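PDB 4TSZ: DNA polymerase III subunit beta from Pseudomonas aeruginosa, which encircles DNA as a dimeric sliding clamp, tethering DNA polymerases and other proteins to it and making them processive. Local coordinates for residues E[81-86]-E[100-105]; E[216-219]-E[224-227]; E[283-288]-E[324-329]. All blocks are in the same frame, centred on the assembly; numbering follows the deposited sequence.

In the fold
The three contacts follow one another along the chain, each in a different domain of the clamp. Interaction 1 lies in the N-terminal domain, where helix 73-82 ends beside the turn between strands 97-102 and 105-110. Interaction 2 is a hairpin of the central domain, in an eight-stranded sheet that also contains N-terminal strands 33-39, 42-48 and 52-59. Interaction 3 joins strand 282-288 and helix 323-330 of the C-terminal domain. The centre of interaction 2 is about 35 Å from that of interaction 1 and about 37 Å from that of interaction 3. The centres of interactions 1 and 3 are about 55 Å apart. Interaction 1 also touches the second subunit, so it sits where the ring closes.

Interaction 1: residues E[81-86]-E[100-105]; sequences KSLPND and VKAGRS
The end of helix 73-82 meets a tight beta-hairpin turn at the subunit interface of the clamp, and Leu83 packs on Ala102 and Ser105 there. Leu83 is the first residue to leave helical geometry. Its CG stands anti to the carbonyl carbon (chi1 -78°), which carries both methyls over to the hairpin. Leu83 CD2 lies 3.7 Å from Ala102 CB, and Leu83 CD1 is almost as near to the same methyl at 3.8 Å. The leucine fork thus straddles Ala102 CB. CD2 of Leu83 also reaches Ser105 CB at 4.1 Å. The contact is small, 130 Å² in all, but its three residues are buried. No hydrogen bond crosses it.

The turn is held by its own backbone. Ser105 N donates to Ala102 O at 2.9 Å, and Ala102 N donates to Ser105 O at 3.0 Å. Gly103 follows Ala102 with the positive phi of a type II' turn. Phe107 and Ile89 continue the apolar surface round Leu83. On the interface side, Arg104 forms a salt bridge with Glu307 of the second subunit, and Ser82 O accepts a hydrogen bond from Arg271 of that subunit. Ser105 pairs with a strand of the second subunit, so the sheet runs on from one chain to the next. Such a continuous intersubunit sheet, with helices packed beside it, is typical of the sliding-clamp ring.

Interaction 2: residues E[216-219]-E[224-227]; sequences VGIV and HIRA
Val219 and Arg226 form an antiparallel hydrogen-bonded pair, and the two short strands run at 165° with their axes 4.8 Å apart at closest approach. Val219 N donates to Arg226 O at 2.9 Å, with an N-H...O angle of 159°. The return bond, Arg226 N to Val219 O, is also 2.9 Å. Ile218 and Ala227 make the next, non-hydrogen-bonded pair. Beside this pair the backbones also meet through CA-H...O contacts, Ala227 CA to Gly217 O at 3.3 Å among them.

The side chains of Val219 and Arg226 lie side by side and point the same way. The arginine chain is extended near the backbone and then bends at chi3 (75°). This brings its guanidinium beside the valine, with NH2 of Arg226 3.7 Å from Val219 CG2, at an oblique approach. Arg226 NH1 forms a salt bridge with Glu122.

On the other face the contacts are apolar. The Ala227 methyl is touched by two side chains of the facing strand: Val216 CG2 lies 3.8 Å from Ala227 CB, and Ile218 CD1 lies 3.7 Å from Ala227 CB. Ile218 CG2 meets Ile225 CD1 more loosely, at 4.3 Å. Leu136 of helix 133-141 packs on Val216 and Ile218, so this face belongs to the buried core. Strands 125-132 and 232-237 flank the pair within the sheet. The whole is a beta hairpin in the sheet shared by the N-terminal and central domains, a join characteristic of the beta sliding clamp.

Interaction 3: residues E[283-288]-E[324-329]; sequences IRLQLS and SYLLDV
Ile283, Leu285 and Leu326 meet through their methyls, flanked by the aromatic side chains of Phe269 and Phe321. Phe269, from helix 262-273, packs on both Ile283 and Leu285. Phe321 packs on Leu285 and Leu326. Within strand 282-288, the side-chain amide group of Gln286 lies over one face of the Arg284 guanidinium. The contact is a helix-on-sheet packing in the C-terminal domain of the clamp: helix 323-330 rests on the four-stranded sheet through Leu326.

The strand and helix backbones stay well apart, 9.7 Å between Ile283 CA and Ser324 CA. Side chains must therefore span the gap, and no hydrogen bond crosses it. Beside this buried contact, Tyr325 packs on the bound peptide, so the same helix serves both the core and the peptide site. Asp328 forms a salt bridge with Arg177.

Leu326 points its CG anti to the carbonyl carbon (chi1 -59°), which sends CD1 toward the strand. Leu326 CD1 passes Leu285 CD2 at a looser 4.4 Å. Its nearest partner across the contact is the end of the isoleucine, with Leu326 CD1 4.0 Å from Ile283 CD1.

Interaction 1: residues E[81-86]-E[100-105]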
loop_
_atom_site.group_PDB
_atom_site.type_symbol
_atom_site.label_atom_id
_atom_site.label_comp_id
_atom_site.label_asym_id
_atom_site.label_seq_id
_atom_site.Cartn_x
_atom_site.Cartn_y
_atom_site.Cartn_z
ATOM N N LYS E 81 0.474 -1.194 21.235
ATOM C CA LYS E 81 1.225 -0.345 20.302
ATOM C C LYS E 81 1.048 1.167 20.597
ATOM O O LYS E 81 2.013 1.932 20.504
ATOM C CB LYS E 81 0.796 -0.634 18.853
ATOM C CG LYS E 81 1.935 -1.060 17.936
ATOM C CD LYS E 81 1.451 -1.448 16.534
ATOM C CE LYS E 81 0.836 -2.834 16.453
ATOM N NZ LYS E 81 0.694 -3.298 15.049
ATOM N N SER E 82 -0.174 1.581 20.966
ATOM C CA SER E 82 -0.524 2.974 21.255
ATOM C C SER E 82 -0.013 3.495 22.609
ATOM O O SER E 82 0.016 4.709 22.825
ATOM C CB SER E 82 -2.033 3.167 21.152
ATOM O OG SER E 82 -2.685 2.459 22.192
ATOM N N LEU E 83 0.367 2.589 23.524
ATOM C CA LEU E 83 0.866 2.972 24.844
ATOM C C LEU E 83 2.254 3.622 24.770
ATOM O O LEU E 83 2.990 3.338 23.821
ATOM C CB LEU E 83 0.869 1.764 25.792
ATOM C CG LEU E 83 -0.496 1.383 26.370
ATOM C CD1 LEU E 83 -0.431 0.052 27.063
ATOM C CD2 LEU E 83 -1.030 2.457 27.307
ATOM N N PRO E 84 2.627 4.525 25.716
ATOM C CA PRO E 84 3.958 5.163 25.630
ATOM C C PRO E 84 5.091 4.146 25.707
ATOM O O PRO E 84 4.973 3.149 26.423
ATOM C CB PRO E 84 3.990 6.112 26.836
ATOM C CG PRO E 84 2.581 6.267 27.260
ATOM C CD PRO E 84 1.888 4.991 26.909
ATOM N N ASN E 85 6.178 4.393 24.957
ATOM C CA ASN E 85 7.360 3.524 24.911
ATOM C C ASN E 85 7.871 3.193 26.301
ATOM O O ASN E 85 7.959 4.077 27.151
ATOM C CB ASN E 85 8.480 4.154 24.060
ATOM C CG ASN E 85 8.219 4.207 22.566
ATOM O OD1 ASN E 85 7.411 3.455 22.009
ATOM N ND2 ASN E 85 8.922 5.089 21.873
ATOM N N ASP E 86 8.125 1.899 26.543
ATOM C CA ASP E 86 8.682 1.341 27.780
ATOM C C ASP E 86 7.808 1.376 29.050
ATOM O O ASP E 86 8.309 1.105 30.143
ATOM C CB ASP E 86 10.130 1.814 27.987
ATOM C CG ASP E 86 11.029 1.512 26.798
ATOM O OD1 ASP E 86 11.357 0.322 26.592
ATOM O OD2 ASP E 86 11.388 2.467 26.061
ATOM N N VAL E 100 -6.793 -3.510 31.809
ATOM C CA VAL E 100 -5.462 -3.078 31.381
ATOM C C VAL E 100 -5.189 -1.694 31.971
ATOM O O VAL E 100 -5.989 -0.775 31.766
ATOM C CB VAL E 100 -5.333 -3.093 29.827
ATOM C CG1 VAL E 100 -3.927 -2.717 29.387
ATOM C CG2 VAL E 100 -5.732 -4.447 29.241
ATOM N N LYS E 101 -4.083 -1.560 32.721
ATOM C CA LYS E 101 -3.654 -0.301 33.340
ATOM C C LYS E 101 -2.205 -0.019 32.960
ATOM O O LYS E 101 -1.345 -0.893 33.101
ATOM C CB LYS E 101 -3.774 -0.349 34.878
ATOM C CG LYS E 101 -5.188 -0.273 35.414
ATOM C CD LYS E 101 -5.189 -0.367 36.931
ATOM N N ALA E 102 -1.933 1.197 32.476
ATOM C CA ALA E 102 -0.588 1.623 32.095
ATOM C C ALA E 102 -0.522 3.139 32.202
ATOM O O ALA E 102 -1.177 3.855 31.438
ATOM C CB ALA E 102 -0.254 1.161 30.683
ATOM N N GLY E 103 0.224 3.605 33.198
ATOM C CA GLY E 103 0.351 5.023 33.495
ATOM C C GLY E 103 -1.002 5.596 33.863
ATOM O O GLY E 103 -1.692 5.057 34.736
ATOM N N ARG E 104 -1.423 6.636 33.130
ATOM C CA ARG E 104 -2.713 7.296 33.344
ATOM C C ARG E 104 -3.821 6.727 32.437
ATOM O O ARG E 104 -4.938 7.257 32.425
ATOM C CB ARG E 104 -2.566 8.827 33.200
ATOM C CG ARG E 104 -1.667 9.446 34.265
ATOM C CD ARG E 104 -2.422 10.423 35.142
ATOM N NE ARG E 104 -2.293 11.788 34.640
ATOM C CZ ARG E 104 -2.985 12.827 35.095
ATOM N NH1 ARG E 104 -3.878 12.666 36.065
ATOM N NH2 ARG E 104 -2.801 14.031 34.576
ATOM N N SER E 105 -3.519 5.626 31.710
ATOM C CA SER E 105 -4.458 4.955 30.802
ATOM C C SER E 105 -5.074 3.697 31.423
ATOM O O SER E 105 -4.378 2.900 32.052
ATOM C CB SER E 105 -3.778 4.602 29.483
ATOM O OG SER E 105 -3.045 5.695 28.966
#

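Interaction 2: residues E[216-219]-E[224-227]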
loop_
_atom_site.group_PDB
_atom_site.type_symbol
_atom_site.label_atom_id
_atom_site.label_comp_id
_atom_site.label_asym_id
_atom_site.label_seq_id
_atom_site.Cartn_x
_atom_site.Cartn_y
_atom_site.Cartn_z
ATOM N N VAL E 216 16.046 -23.075 13.697
ATOM C CA VAL E 216 14.653 -23.497 13.839
ATOM C C VAL E 216 14.572 -25.025 13.991
ATOM O O VAL E 216 15.210 -25.762 13.239
ATOM C CB VAL E 216 13.704 -22.908 12.744
ATOM C CG1 VAL E 216 14.110 -23.333 11.330
ATOM C CG2 VAL E 216 12.233 -23.233 13.023
ATOM N N GLY E 217 13.827 -25.466 14.994
ATOM C CA GLY E 217 13.570 -26.875 15.229
ATOM C C GLY E 217 12.340 -27.272 14.440
ATOM O O GLY E 217 11.297 -26.625 14.563
ATOM N N ILE E 218 12.458 -28.313 13.601
ATOM C CA ILE E 218 11.352 -28.794 12.769
ATOM C C ILE E 218 10.886 -30.170 13.213
ATOM O O ILE E 218 11.714 -31.047 13.473
ATOM C CB ILE E 218 11.706 -28.783 11.245
ATOM C CG1 ILE E 218 12.091 -27.366 10.733
ATOM C CG2 ILE E 218 10.611 -29.439 10.368
ATOM C CD1 ILE E 218 11.010 -26.281 10.804
ATOM N N VAL E 219 9.556 -30.361 13.267
ATOM C CA VAL E 219 8.943 -31.650 13.559
ATOM C C VAL E 219 7.986 -31.937 12.409
ATOM O O VAL E 219 7.100 -31.129 12.107
ATOM C CB VAL E 219 8.233 -31.756 14.951
ATOM C CG1 VAL E 219 7.553 -33.120 15.128
ATOM C CG2 VAL E 219 9.206 -31.489 16.102
ATOM N N HIS E 224 0.719 -32.884 10.624
ATOM C CA HIS E 224 1.133 -31.545 11.032
ATOM C C HIS E 224 2.624 -31.299 10.789
ATOM O O HIS E 224 3.418 -32.238 10.641
ATOM C CB HIS E 224 0.837 -31.300 12.531
ATOM C CG HIS E 224 -0.617 -31.280 12.945
ATOM N ND1 HIS E 224 -1.305 -32.450 13.227
ATOM C CD2 HIS E 224 -1.460 -30.232 13.121
ATOM C CE1 HIS E 224 -2.539 -32.082 13.539
ATOM N NE2 HIS E 224 -2.683 -30.761 13.486
ATOM N N ILE E 225 2.997 -30.012 10.776
ATOM C CA ILE E 225 4.377 -29.532 10.743
ATOM C C ILE E 225 4.520 -28.556 11.911
ATOM O O ILE E 225 3.629 -27.732 12.133
ATOM C CB ILE E 225 4.874 -28.939 9.382
ATOM C CG1 ILE E 225 6.376 -28.511 9.489
ATOM C CG2 ILE E 225 3.969 -27.781 8.876
ATOM C CD1 ILE E 225 7.105 -28.169 8.201
ATOM N N ARG E 226 5.626 -28.659 12.658
ATOM C CA ARG E 226 5.908 -27.754 13.765
ATOM C C ARG E 226 7.283 -27.110 13.577
ATOM O O ARG E 226 8.247 -27.796 13.244
ATOM C CB ARG E 226 5.810 -28.469 15.127
ATOM C CG ARG E 226 5.694 -27.497 16.302
ATOM C CD ARG E 226 5.714 -28.193 17.646
ATOM N NE ARG E 226 7.062 -28.636 18.006
ATOM C CZ ARG E 226 7.343 -29.433 19.032
ATOM N NH1 ARG E 226 6.369 -29.904 19.804
ATOM N NH2 ARG E 226 8.597 -29.786 19.280
ATOM N N ALA E 227 7.353 -25.790 13.775
ATOM C CA ALA E 227 8.577 -24.998 13.688
ATOM C C ALA E 227 8.720 -24.208 14.984
ATOM O O ALA E 227 7.816 -23.454 15.341
ATOM C CB ALA E 227 8.526 -24.066 12.488
#

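Interaction 3: residues E[283-288]-E[324-329]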
loop_
_atom_site.group_PDB
_atom_site.type_symbol
_atom_site.label_atom_id
_atom_site.label_comp_id
_atom_site.label_asym_id
_atom_site.label_seq_id
_atom_site.Cartn_x
_atom_site.Cartn_y
_atom_site.Cartn_z
ATOM N N ILE E 283 4.086 -14.307 -25.095
ATOM C CA ILE E 283 5.202 -13.712 -25.824
ATOM C C ILE E 283 5.785 -14.778 -26.729
ATOM O O ILE E 283 5.646 -15.977 -26.452
ATOM C CB ILE E 283 6.274 -13.029 -24.930
ATOM C CG1 ILE E 283 6.957 -14.026 -23.961
ATOM C CG2 ILE E 283 5.712 -11.780 -24.233
ATOM C CD1 ILE E 283 8.287 -13.603 -23.445
ATOM N N ARG E 284 6.403 -14.350 -27.821
ATOM C CA ARG E 284 7.054 -15.249 -28.755
ATOM C C ARG E 284 8.562 -15.046 -28.665
ATOM O O ARG E 284 9.051 -13.913 -28.688
ATOM C CB ARG E 284 6.547 -15.032 -30.185
ATOM C CG ARG E 284 7.113 -16.038 -31.197
ATOM C CD ARG E 284 6.796 -15.638 -32.618
ATOM N NE ARG E 284 7.493 -14.408 -33.003
ATOM C CZ ARG E 284 7.326 -13.781 -34.165
ATOM N NH1 ARG E 284 6.480 -14.259 -35.072
ATOM N NH2 ARG E 284 8.001 -12.669 -34.427
ATOM N N LEU E 285 9.282 -16.159 -28.534
ATOM C CA LEU E 285 10.733 -16.202 -28.461
ATOM C C LEU E 285 11.271 -16.799 -29.761
ATOM O O LEU E 285 10.755 -17.810 -30.239
ATOM C CB LEU E 285 11.146 -17.078 -27.259
ATOM C CG LEU E 285 11.636 -16.416 -25.961
ATOM C CD1 LEU E 285 10.860 -15.170 -25.597
ATOM C CD2 LEU E 285 11.636 -17.406 -24.814
ATOM N N GLN E 286 12.278 -16.148 -30.351
ATOM C CA GLN E 286 12.956 -16.652 -31.536
ATOM C C GLN E 286 14.427 -16.709 -31.213
ATOM O O GLN E 286 15.095 -15.676 -31.119
ATOM C CB GLN E 286 12.663 -15.825 -32.791
ATOM C CG GLN E 286 11.259 -16.057 -33.342
ATOM C CD GLN E 286 10.902 -15.140 -34.491
ATOM O OE1 GLN E 286 10.059 -15.472 -35.327
ATOM N NE2 GLN E 286 11.499 -13.949 -34.550
ATOM N N LEU E 287 14.899 -17.927 -30.936
ATOM C CA LEU E 287 16.281 -18.209 -30.584
ATOM C C LEU E 287 17.080 -18.601 -31.815
ATOM O O LEU E 287 16.609 -19.380 -32.639
ATOM C CB LEU E 287 16.320 -19.328 -29.522
ATOM C CG LEU E 287 17.689 -19.768 -28.997
ATOM C CD1 LEU E 287 18.346 -18.685 -28.127
ATOM C CD2 LEU E 287 17.580 -21.089 -28.256
ATOM N N SER E 288 18.284 -18.033 -31.938
ATOM C CA SER E 288 19.266 -18.284 -32.998
ATOM C C SER E 288 20.651 -17.991 -32.411
ATOM O O SER E 288 20.730 -17.516 -31.272
ATOM C CB SER E 288 18.980 -17.423 -34.228
ATOM O OG SER E 288 19.118 -16.038 -33.964
ATOM N N SER E 324 4.741 -13.581 -17.627
ATOM C CA SER E 324 4.659 -13.493 -16.169
ATOM C C SER E 324 5.359 -14.696 -15.537
ATOM O O SER E 324 6.074 -14.509 -14.559
ATOM C CB SER E 324 3.204 -13.388 -15.706
ATOM O OG SER E 324 2.607 -12.204 -16.207
ATOM N N TYR E 325 5.219 -15.908 -16.131
ATOM C CA TYR E 325 5.884 -17.126 -15.634
ATOM C C TYR E 325 7.404 -17.011 -15.746
ATOM O O TYR E 325 8.114 -17.441 -14.839
ATOM C CB TYR E 325 5.393 -18.399 -16.361
ATOM C CG TYR E 325 3.944 -18.787 -16.138
ATOM C CD1 TYR E 325 3.194 -18.215 -15.109
ATOM C CD2 TYR E 325 3.334 -19.761 -16.925
ATOM C CE1 TYR E 325 1.866 -18.583 -14.892
ATOM C CE2 TYR E 325 2.010 -20.132 -16.720
ATOM C CZ TYR E 325 1.282 -19.551 -15.696
ATOM O OH TYR E 325 -0.028 -19.917 -15.513
ATOM N N LEU E 326 7.901 -16.396 -16.842
ATOM C CA LEU E 326 9.337 -16.187 -17.044
ATOM C C LEU E 326 9.881 -15.126 -16.082
ATOM O O LEU E 326 10.945 -15.330 -15.495
ATOM C CB LEU E 326 9.669 -15.838 -18.508
ATOM C CG LEU E 326 9.270 -16.863 -19.593
ATOM C CD1 LEU E 326 9.695 -16.377 -20.951
ATOM C CD2 LEU E 326 9.889 -18.248 -19.337
ATOM N N LEU E 327 9.111 -14.026 -15.879
ATOM C CA LEU E 327 9.470 -12.949 -14.952
ATOM C C LEU E 327 9.516 -13.456 -13.503
ATOM O O LEU E 327 10.429 -13.099 -12.750
ATOM C CB LEU E 327 8.551 -11.720 -15.112
ATOM C CG LEU E 327 8.807 -10.890 -16.370
ATOM C CD1 LEU E 327 7.595 -10.054 -16.735
ATOM C CD2 LEU E 327 10.071 -10.016 -16.222
ATOM N N ASP E 328 8.584 -14.350 -13.147
ATOM C CA ASP E 328 8.547 -14.976 -11.826
ATOM C C ASP E 328 9.842 -15.737 -11.541
ATOM O O ASP E 328 10.403 -15.601 -10.453
ATOM C CB ASP E 328 7.364 -15.941 -11.702
ATOM C CG ASP E 328 6.014 -15.297 -11.572
ATOM O OD1 ASP E 328 5.959 -14.079 -11.296
ATOM O OD2 ASP E 328 5.013 -15.998 -11.778
ATOM N N VAL E 329 10.327 -16.513 -12.532
ATOM C CA VAL E 329 11.562 -17.284 -12.429
ATOM C C VAL E 329 12.769 -16.351 -12.281
ATOM O O VAL E 329 13.593 -16.549 -11.384
ATOM C CB VAL E 329 11.738 -18.274 -13.614
ATOM C CG1 VAL E 329 13.135 -18.902 -13.601
ATOM C CG2 VAL E 329 10.666 -19.357 -13.594
#